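Local coordinates for probable protein phosphatase 2C 50 (Oryza sativa subsp. japonica, PDB 5ZCG) that probably removes phosphate from serine and threonine side chains of proteins, as a magnesium-dependent phosphatase of the 2C family, at residues A[31-36]-A[82-87]; A[147-152]-A[156-161]. The protein carries 5 engineered substitutions. One frame throughout, in Å; residues are numbered along the deposited sequence.

Contact 1. Residues A[31-36]-A[82-87]; sequences VRLLAS and AALARL. Engineered in segment 82-87: A82 (natural residue Glu), A83 (natural residue Glu), A85 (natural residue Lys).
L33 meets L84 and L87 through methyl groups alone, and the flat groups belong to the surroundings of this aliphatic contact. H102 of helix 99-118 touches both L33 and L87, the indole NE1 of W103 donates to L33 O, and the guanidinium of R32 is fixed in its rotation by partners at all three nitrogens: D48 in a salt bridge through NE, the carbonyl of G95 through NH1 and that of L91 through NH2. In the layered alpha/beta sandwich of the PP2C fold, the contact joins a 3-10 turn following strand 18-28 to helix 67-91. L33 and L87 reach toward each other tip to tip. L87 carries CG anti to its amide nitrogen (chi1 175°), which brings CD2 within 3.9 Å of L33 CD1 and 4.1 Å of L33 CD2, so one methyl meets both branches of the facing fork. One helical turn earlier, L84 also packs on F26 and A27. Leucine suits these places because its branched, apolar end packs between turn and helix and needs no polar partner. The second leucine pair closes with L33 CD1 at 4.2 Å from L84 CD2.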
ATOM      1  N   VAL A  31      12.464  29.346  -0.183  1.00 34.72           N
ATOM      2  CA  VAL A  31      12.362  29.990   1.120  1.00 36.41           C
ATOM      3  C   VAL A  31      11.018  30.691   1.279  1.00 36.34           C
ATOM      4  O   VAL A  31      10.553  30.889   2.409  1.00 38.52           O
ATOM      5  CB  VAL A  31      13.566  30.936   1.311  1.00 37.66           C
ATOM      6  CG1 VAL A  31      13.467  31.713   2.616  1.00 37.83           C
ATOM      7  CG2 VAL A  31      14.858  30.128   1.275  1.00 38.14           C
ATOM      8  N   ARG A  32      10.364  31.040   0.167  1.00 32.13           N
ATOM      9  CA  ARG A  32       9.014  31.590   0.207  1.00 33.08           C
ATOM     10  C   ARG A  32       7.996  30.604   0.773  1.00 35.21           C
ATOM     11  O   ARG A  32       6.842  30.986   0.976  1.00 38.97           O
ATOM     12  CB  ARG A  32       8.582  32.043  -1.193  1.00 32.60           C
ATOM     13  CG  ARG A  32       9.368  33.245  -1.727  1.00 35.96           C
ATOM     14  CD  ARG A  32       8.511  34.500  -1.768  1.00 35.57           C
ATOM     15  NE  ARG A  32       7.609  34.492  -2.914  1.00 36.34           N
ATOM     16  CZ  ARG A  32       6.308  34.760  -2.848  1.00 39.24           C
ATOM     17  NH1 ARG A  32       5.747  35.067  -1.685  1.00 38.10           N
ATOM     18  NH2 ARG A  32       5.566  34.726  -3.949  1.00 39.72           N
ATOM     19  N   LEU A  33       8.374  29.344   0.986  1.00 36.44           N
ATOM     20  CA  LEU A  33       7.527  28.413   1.720  1.00 39.23           C
ATOM     21  C   LEU A  33       7.757  28.462   3.227  1.00 39.17           C
ATOM     22  O   LEU A  33       7.006  27.824   3.972  1.00 41.05           O
ATOM     23  CB  LEU A  33       7.748  26.979   1.223  1.00 39.47           C
ATOM     24  CG  LEU A  33       7.302  26.695  -0.213  1.00 41.89           C
ATOM     25  CD1 LEU A  33       7.709  25.287  -0.641  1.00 40.64           C
ATOM     26  CD2 LEU A  33       5.800  26.904  -0.361  1.00 44.14           C
ATOM     27  N   LEU A  34       8.767  29.196   3.691  1.00 36.53           N
ATOM     28  CA  LEU A  34       9.108  29.260   5.106  1.00 35.92           C
ATOM     29  C   LEU A  34       8.937  30.641   5.724  1.00 40.78           C
ATOM     30  O   LEU A  34       8.677  30.729   6.927  1.00 40.43           O
ATOM     31  CB  LEU A  34      10.556  28.795   5.330  1.00 34.55           C
ATOM     32  CG  LEU A  34      10.907  27.404   4.796  1.00 38.90           C
ATOM     33  CD1 LEU A  34      12.377  27.086   5.027  1.00 40.10           C
ATOM     34  CD2 LEU A  34      10.023  26.337   5.436  1.00 35.89           C
ATOM     35  N   ALA A  35       9.072  31.718   4.947  1.00 41.09           N
ATOM     36  CA  ALA A  35       8.913  33.065   5.478  1.00 41.50           C
ATOM     37  C   ALA A  35       8.416  33.985   4.370  1.00 42.50           C
ATOM     38  O   ALA A  35       8.592  33.711   3.179  1.00 40.99           O
ATOM     39  CB  ALA A  35      10.217  33.578   6.089  1.00 41.02           C
ATOM     40  N   SER A  36       7.769  35.076   4.769  1.00 44.84           N
ATOM     41  CA  SER A  36       7.147  35.933   3.773  1.00 47.41           C
ATOM     42  C   SER A  36       8.201  36.735   3.014  1.00 44.95           C
ATOM     43  O   SER A  36       9.308  36.984   3.499  1.00 47.50           O
ATOM     44  CB  SER A  36       6.144  36.882   4.430  1.00 52.70           C
ATOM     45  OG  SER A  36       6.796  38.031   4.943  1.00 56.63           O
ATOM     46  N   ALA A  82      11.740  18.212  -8.751  1.00 31.17           N
ATOM     47  CA  ALA A  82      11.273  18.979  -9.905  1.00 32.45           C
ATOM     48  C   ALA A  82      10.094  19.876  -9.539  1.00 33.80           C
ATOM     49  O   ALA A  82      10.026  21.037  -9.972  1.00 34.43           O
ATOM     50  CB  ALA A  82      10.892  18.035 -11.046  1.00 31.60           C
ATOM     51  N   ALA A  83       9.152  19.359  -8.745  1.00 32.28           N
ATOM     52  CA  ALA A  83       7.991  20.154  -8.355  1.00 31.42           C
ATOM     53  C   ALA A  83       8.397  21.334  -7.482  1.00 35.04           C
ATOM     54  O   ALA A  83       7.831  22.426  -7.608  1.00 35.86           O
ATOM     55  CB  ALA A  83       6.967  19.276  -7.629  1.00 27.73           C
ATOM     56  N   LEU A  84       9.385  21.142  -6.607  1.00 31.36           N
ATOM     57  CA  LEU A  84       9.853  22.239  -5.766  1.00 32.15           C
ATOM     58  C   LEU A  84      10.538  23.317  -6.596  1.00 33.11           C
ATOM     59  O   LEU A  84      10.352  24.514  -6.341  1.00 38.66           O
ATOM     60  CB  LEU A  84      10.796  21.710  -4.685  1.00 33.28           C
ATOM     61  CG  LEU A  84      10.101  20.999  -3.519  1.00 33.80           C
ATOM     62  CD1 LEU A  84      11.114  20.322  -2.611  1.00 27.30           C
ATOM     63  CD2 LEU A  84       9.247  21.986  -2.736  1.00 37.69           C
ATOM     64  N   ALA A  85      11.336  22.918  -7.590  1.00 31.56           N
ATOM     65  CA  ALA A  85      11.967  23.923  -8.447  1.00 41.57           C
ATOM     66  C   ALA A  85      10.922  24.707  -9.242  1.00 39.75           C
ATOM     67  O   ALA A  85      10.970  25.947  -9.302  1.00 41.75           O
ATOM     68  CB  ALA A  85      12.978  23.256  -9.381  1.00 45.94           C
ATOM     69  N   ARG A  86       9.944  24.002  -9.821  1.00 40.87           N
ATOM     70  CA  ARG A  86       8.878  24.678 -10.554  1.00 44.62           C
ATOM     71  C   ARG A  86       8.093  25.611  -9.640  1.00 43.10           C
ATOM     72  O   ARG A  86       7.729  26.727 -10.038  1.00 39.03           O
ATOM     73  CB  ARG A  86       7.942  23.649 -11.191  1.00 50.18           C
ATOM     74  CG  ARG A  86       8.458  23.042 -12.485  1.00 59.82           C
ATOM     75  CD  ARG A  86       7.514  21.968 -13.026  1.00 68.70           C
ATOM     76  NE  ARG A  86       6.162  22.073 -12.476  1.00 75.33           N
ATOM     77  CZ  ARG A  86       5.537  21.092 -11.829  1.00 76.96           C
ATOM     78  NH1 ARG A  86       6.140  19.924 -11.645  1.00 77.98           N
ATOM     79  NH2 ARG A  86       4.309  21.277 -11.362  1.00 76.16           N
ATOM     80  N   LEU A  87       7.833  25.177  -8.403  1.00 38.38           N
ATOM     81  CA  LEU A  87       7.067  26.000  -7.479  1.00 40.71           C
ATOM     82  C   LEU A  87       7.844  27.250  -7.083  1.00 41.99           C
ATOM     83  O   LEU A  87       7.254  28.322  -6.941  1.00 39.98           O
ATOM     84  CB  LEU A  87       6.684  25.183  -6.246  1.00 40.35           C
ATOM     85  CG  LEU A  87       5.969  25.923  -5.115  1.00 41.06           C
ATOM     86  CD1 LEU A  87       4.689  26.582  -5.615  1.00 37.84           C
ATOM     87  CD2 LEU A  87       5.684  24.974  -3.951  1.00 41.64           C
TER

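Contact 2. Residues A[147-152]-A[156-161]; sequences VVALVC and VVVANC
L150 and V157 lie side by side and point the same way, L150 CD2 resting 4.0 Å from V157 CG2, on one face of a beta hairpin built from strands 143-151 and 155-161. The hairpin belongs to one of the two stacked sheets of the PP2C sandwich, and its two faces pack against different layers. V148, L150, V157 and A159 turn to the helical layer, where F107 of helix 99-118 covers V148, V157 and A159; the small A159 sits beneath F107, its CB 3.9 Å from V148 CG2. V147, A149, V151, V156 and V158 turn to the other sheet, and I166 of strand 165-170 packs on V147, A149 and V158. Beta-branched valines suit such extended strands. A149, a small residue on the face turned to I166, has its CB 4.1 Å from V158 CG2. Two hydrogen-bonded pairs, V148 with A159 and L150 with V157, each make two backbone bonds; V148 N to A159 O is nearly straight (171°). N160 is the polar exception on the inter-sheet face, also touching S178 and H181. With its CG anti to the backbone nitrogen (chi1 174°), the amide slants across V147, and OD1 comes 3.7 Å from V147 CB.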
ATOM      1  N   VAL A 147       5.895   7.425   3.659  1.00 25.30           N
ATOM      2  CA  VAL A 147       6.109   8.433   4.685  1.00 27.32           C
ATOM      3  C   VAL A 147       7.448   9.085   4.378  1.00 29.23           C
ATOM      4  O   VAL A 147       8.480   8.403   4.316  1.00 32.26           O
ATOM      5  CB  VAL A 147       6.049   7.848   6.112  1.00 32.03           C
ATOM      6  CG1 VAL A 147       7.052   6.718   6.315  1.00 26.49           C
ATOM      7  CG2 VAL A 147       6.234   8.944   7.154  1.00 35.01           C
ATOM      8  N   VAL A 148       7.424  10.386   4.100  1.00 28.70           N
ATOM      9  CA  VAL A 148       8.636  11.085   3.703  1.00 27.67           C
ATOM     10  C   VAL A 148       8.829  12.301   4.594  1.00 27.01           C
ATOM     11  O   VAL A 148       7.871  12.926   5.062  1.00 28.19           O
ATOM     12  CB  VAL A 148       8.628  11.486   2.205  1.00 28.65           C
ATOM     13  CG1 VAL A 148       8.149  10.319   1.330  1.00 24.92           C
ATOM     14  CG2 VAL A 148       7.789  12.728   1.970  1.00 33.52           C
ATOM     15  N   ALA A 149      10.095  12.614   4.834  1.00 26.59           N
ATOM     16  CA  ALA A 149      10.516  13.753   5.630  1.00 32.87           C
ATOM     17  C   ALA A 149      11.558  14.521   4.835  1.00 30.79           C
ATOM     18  O   ALA A 149      12.628  13.990   4.517  1.00 31.00           O
ATOM     19  CB  ALA A 149      11.081  13.309   6.980  1.00 35.95           C
ATOM     20  N   LEU A 150      11.223  15.753   4.486  1.00 30.13           N
ATOM     21  CA  LEU A 150      12.182  16.713   3.980  1.00 28.01           C
ATOM     22  C   LEU A 150      12.838  17.385   5.175  1.00 27.48           C
ATOM     23  O   LEU A 150      12.150  17.902   6.059  1.00 28.39           O
ATOM     24  CB  LEU A 150      11.479  17.736   3.084  1.00 32.56           C
ATOM     25  CG  LEU A 150      12.274  18.914   2.524  1.00 34.89           C
ATOM     26  CD1 LEU A 150      11.696  19.294   1.169  1.00 34.01           C
ATOM     27  CD2 LEU A 150      12.237  20.097   3.478  1.00 37.04           C
ATOM     28  N   VAL A 151      14.161  17.351   5.218  1.00 27.42           N
ATOM     29  CA  VAL A 151      14.927  17.903   6.322  1.00 32.39           C
ATOM     30  C   VAL A 151      15.808  19.012   5.769  1.00 30.93           C
ATOM     31  O   VAL A 151      16.531  18.808   4.788  1.00 29.24           O
ATOM     32  CB  VAL A 151      15.779  16.830   7.024  1.00 29.62           C
ATOM     33  CG1 VAL A 151      16.602  17.460   8.128  1.00 27.86           C
ATOM     34  CG2 VAL A 151      14.889  15.700   7.558  1.00 27.97           C
ATOM     35  N   CYS A 152      15.730  20.184   6.382  1.00 30.39           N
ATOM     36  CA  CYS A 152      16.676  21.260   6.135  1.00 34.46           C
ATOM     37  C   CYS A 152      17.125  21.795   7.485  1.00 35.06           C
ATOM     38  O   CYS A 152      16.747  21.268   8.537  1.00 37.13           O
ATOM     39  CB  CYS A 152      16.065  22.356   5.246  1.00 34.08           C
ATOM     40  SG  CYS A 152      14.736  23.307   6.006  1.00 35.92           S
ATOM     41  N   VAL A 156      11.575  20.627   9.399  1.00 33.14           N
ATOM     42  CA  VAL A 156      11.259  19.298   8.895  1.00 30.70           C
ATOM     43  C   VAL A 156       9.841  19.336   8.336  1.00 29.01           C
ATOM     44  O   VAL A 156       8.918  19.806   9.010  1.00 30.48           O
ATOM     45  CB  VAL A 156      11.388  18.231   9.998  1.00 30.43           C
ATOM     46  CG1 VAL A 156      10.943  16.879   9.477  1.00 28.14           C
ATOM     47  CG2 VAL A 156      12.818  18.186  10.529  1.00 30.54           C
ATOM     48  N   VAL A 157       9.663  18.855   7.108  1.00 27.41           N
ATOM     49  CA  VAL A 157       8.345  18.780   6.480  1.00 29.35           C
ATOM     50  C   VAL A 157       8.017  17.319   6.206  1.00 30.24           C
ATOM     51  O   VAL A 157       8.756  16.629   5.496  1.00 33.60           O
ATOM     52  CB  VAL A 157       8.275  19.606   5.188  1.00 29.18           C
ATOM     53  CG1 VAL A 157       6.835  19.681   4.697  1.00 30.22           C
ATOM     54  CG2 VAL A 157       8.832  20.991   5.428  1.00 29.51           C
ATOM     55  N   VAL A 158       6.901  16.853   6.744  1.00 27.30           N
ATOM     56  CA  VAL A 158       6.529  15.449   6.673  1.00 27.55           C
ATOM     57  C   VAL A 158       5.285  15.316   5.812  1.00 28.14           C
ATOM     58  O   VAL A 158       4.313  16.058   5.995  1.00 33.61           O
ATOM     59  CB  VAL A 158       6.296  14.859   8.073  1.00 26.75           C
ATOM     60  CG1 VAL A 158       5.539  13.552   7.960  1.00 24.83           C
ATOM     61  CG2 VAL A 158       7.628  14.673   8.787  1.00 26.47           C
ATOM     62  N   ALA A 159       5.319  14.375   4.875  1.00 24.78           N
ATOM     63  CA  ALA A 159       4.140  13.985   4.114  1.00 27.68           C
ATOM     64  C   ALA A 159       3.918  12.495   4.318  1.00 29.23           C
ATOM     65  O   ALA A 159       4.812  11.686   4.044  1.00 27.64           O
ATOM     66  CB  ALA A 159       4.302  14.307   2.630  1.00 23.85           C
ATOM     67  N   ASN A 160       2.731  12.132   4.793  1.00 30.12           N
ATOM     68  CA  ASN A 160       2.421  10.742   5.096  1.00 30.46           C
ATOM     69  C   ASN A 160       1.198  10.285   4.319  1.00 31.80           C
ATOM     70  O   ASN A 160       0.181  10.985   4.277  1.00 32.34           O
ATOM     71  CB  ASN A 160       2.176  10.539   6.586  1.00 32.30           C
ATOM     72  CG  ASN A 160       1.710   9.134   6.900  1.00 33.39           C
ATOM     73  OD1 ASN A 160       2.464   8.175   6.749  1.00 30.44           O
ATOM     74  ND2 ASN A 160       0.455   9.001   7.318  1.00 34.35           N
ATOM     75  N   CYS A 161       1.297   9.098   3.730  1.00 31.21           N
ATOM     76  CA  CYS A 161       0.191   8.457   3.028  1.00 33.57           C
ATOM     77  C   CYS A 161       0.266   6.970   3.371  1.00 29.54           C
ATOM     78  O   CYS A 161       1.123   6.250   2.846  1.00 30.19           O
ATOM     79  CB  CYS A 161       0.284   8.708   1.529  1.00 38.56           C
ATOM     80  SG  CYS A 161      -0.926   7.826   0.542  1.00 42.94           S
TER

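Contacts 1 and 2 occupy successive depths of one fold: their centres are 15 Å apart, with contact 1 about 19 Å and contact 2 about 5 Å from the centre of the chain. They meet directly where L84 CD1 packs 4.0 Å from L150 CD1, so helix 67-91 rests on the hairpin through a leucine pair. Helix 99-118 touches both, through V106 at contact 1 and F107 at contact 2. At contact 2 the V147 side chain is about 11 Å from a bound magnesium ion, and V147 shares backbone hydrogen bonding with V59 on the strand carrying D61, which binds one magnesium with D249 and D311 and shares another magnesium site with G62.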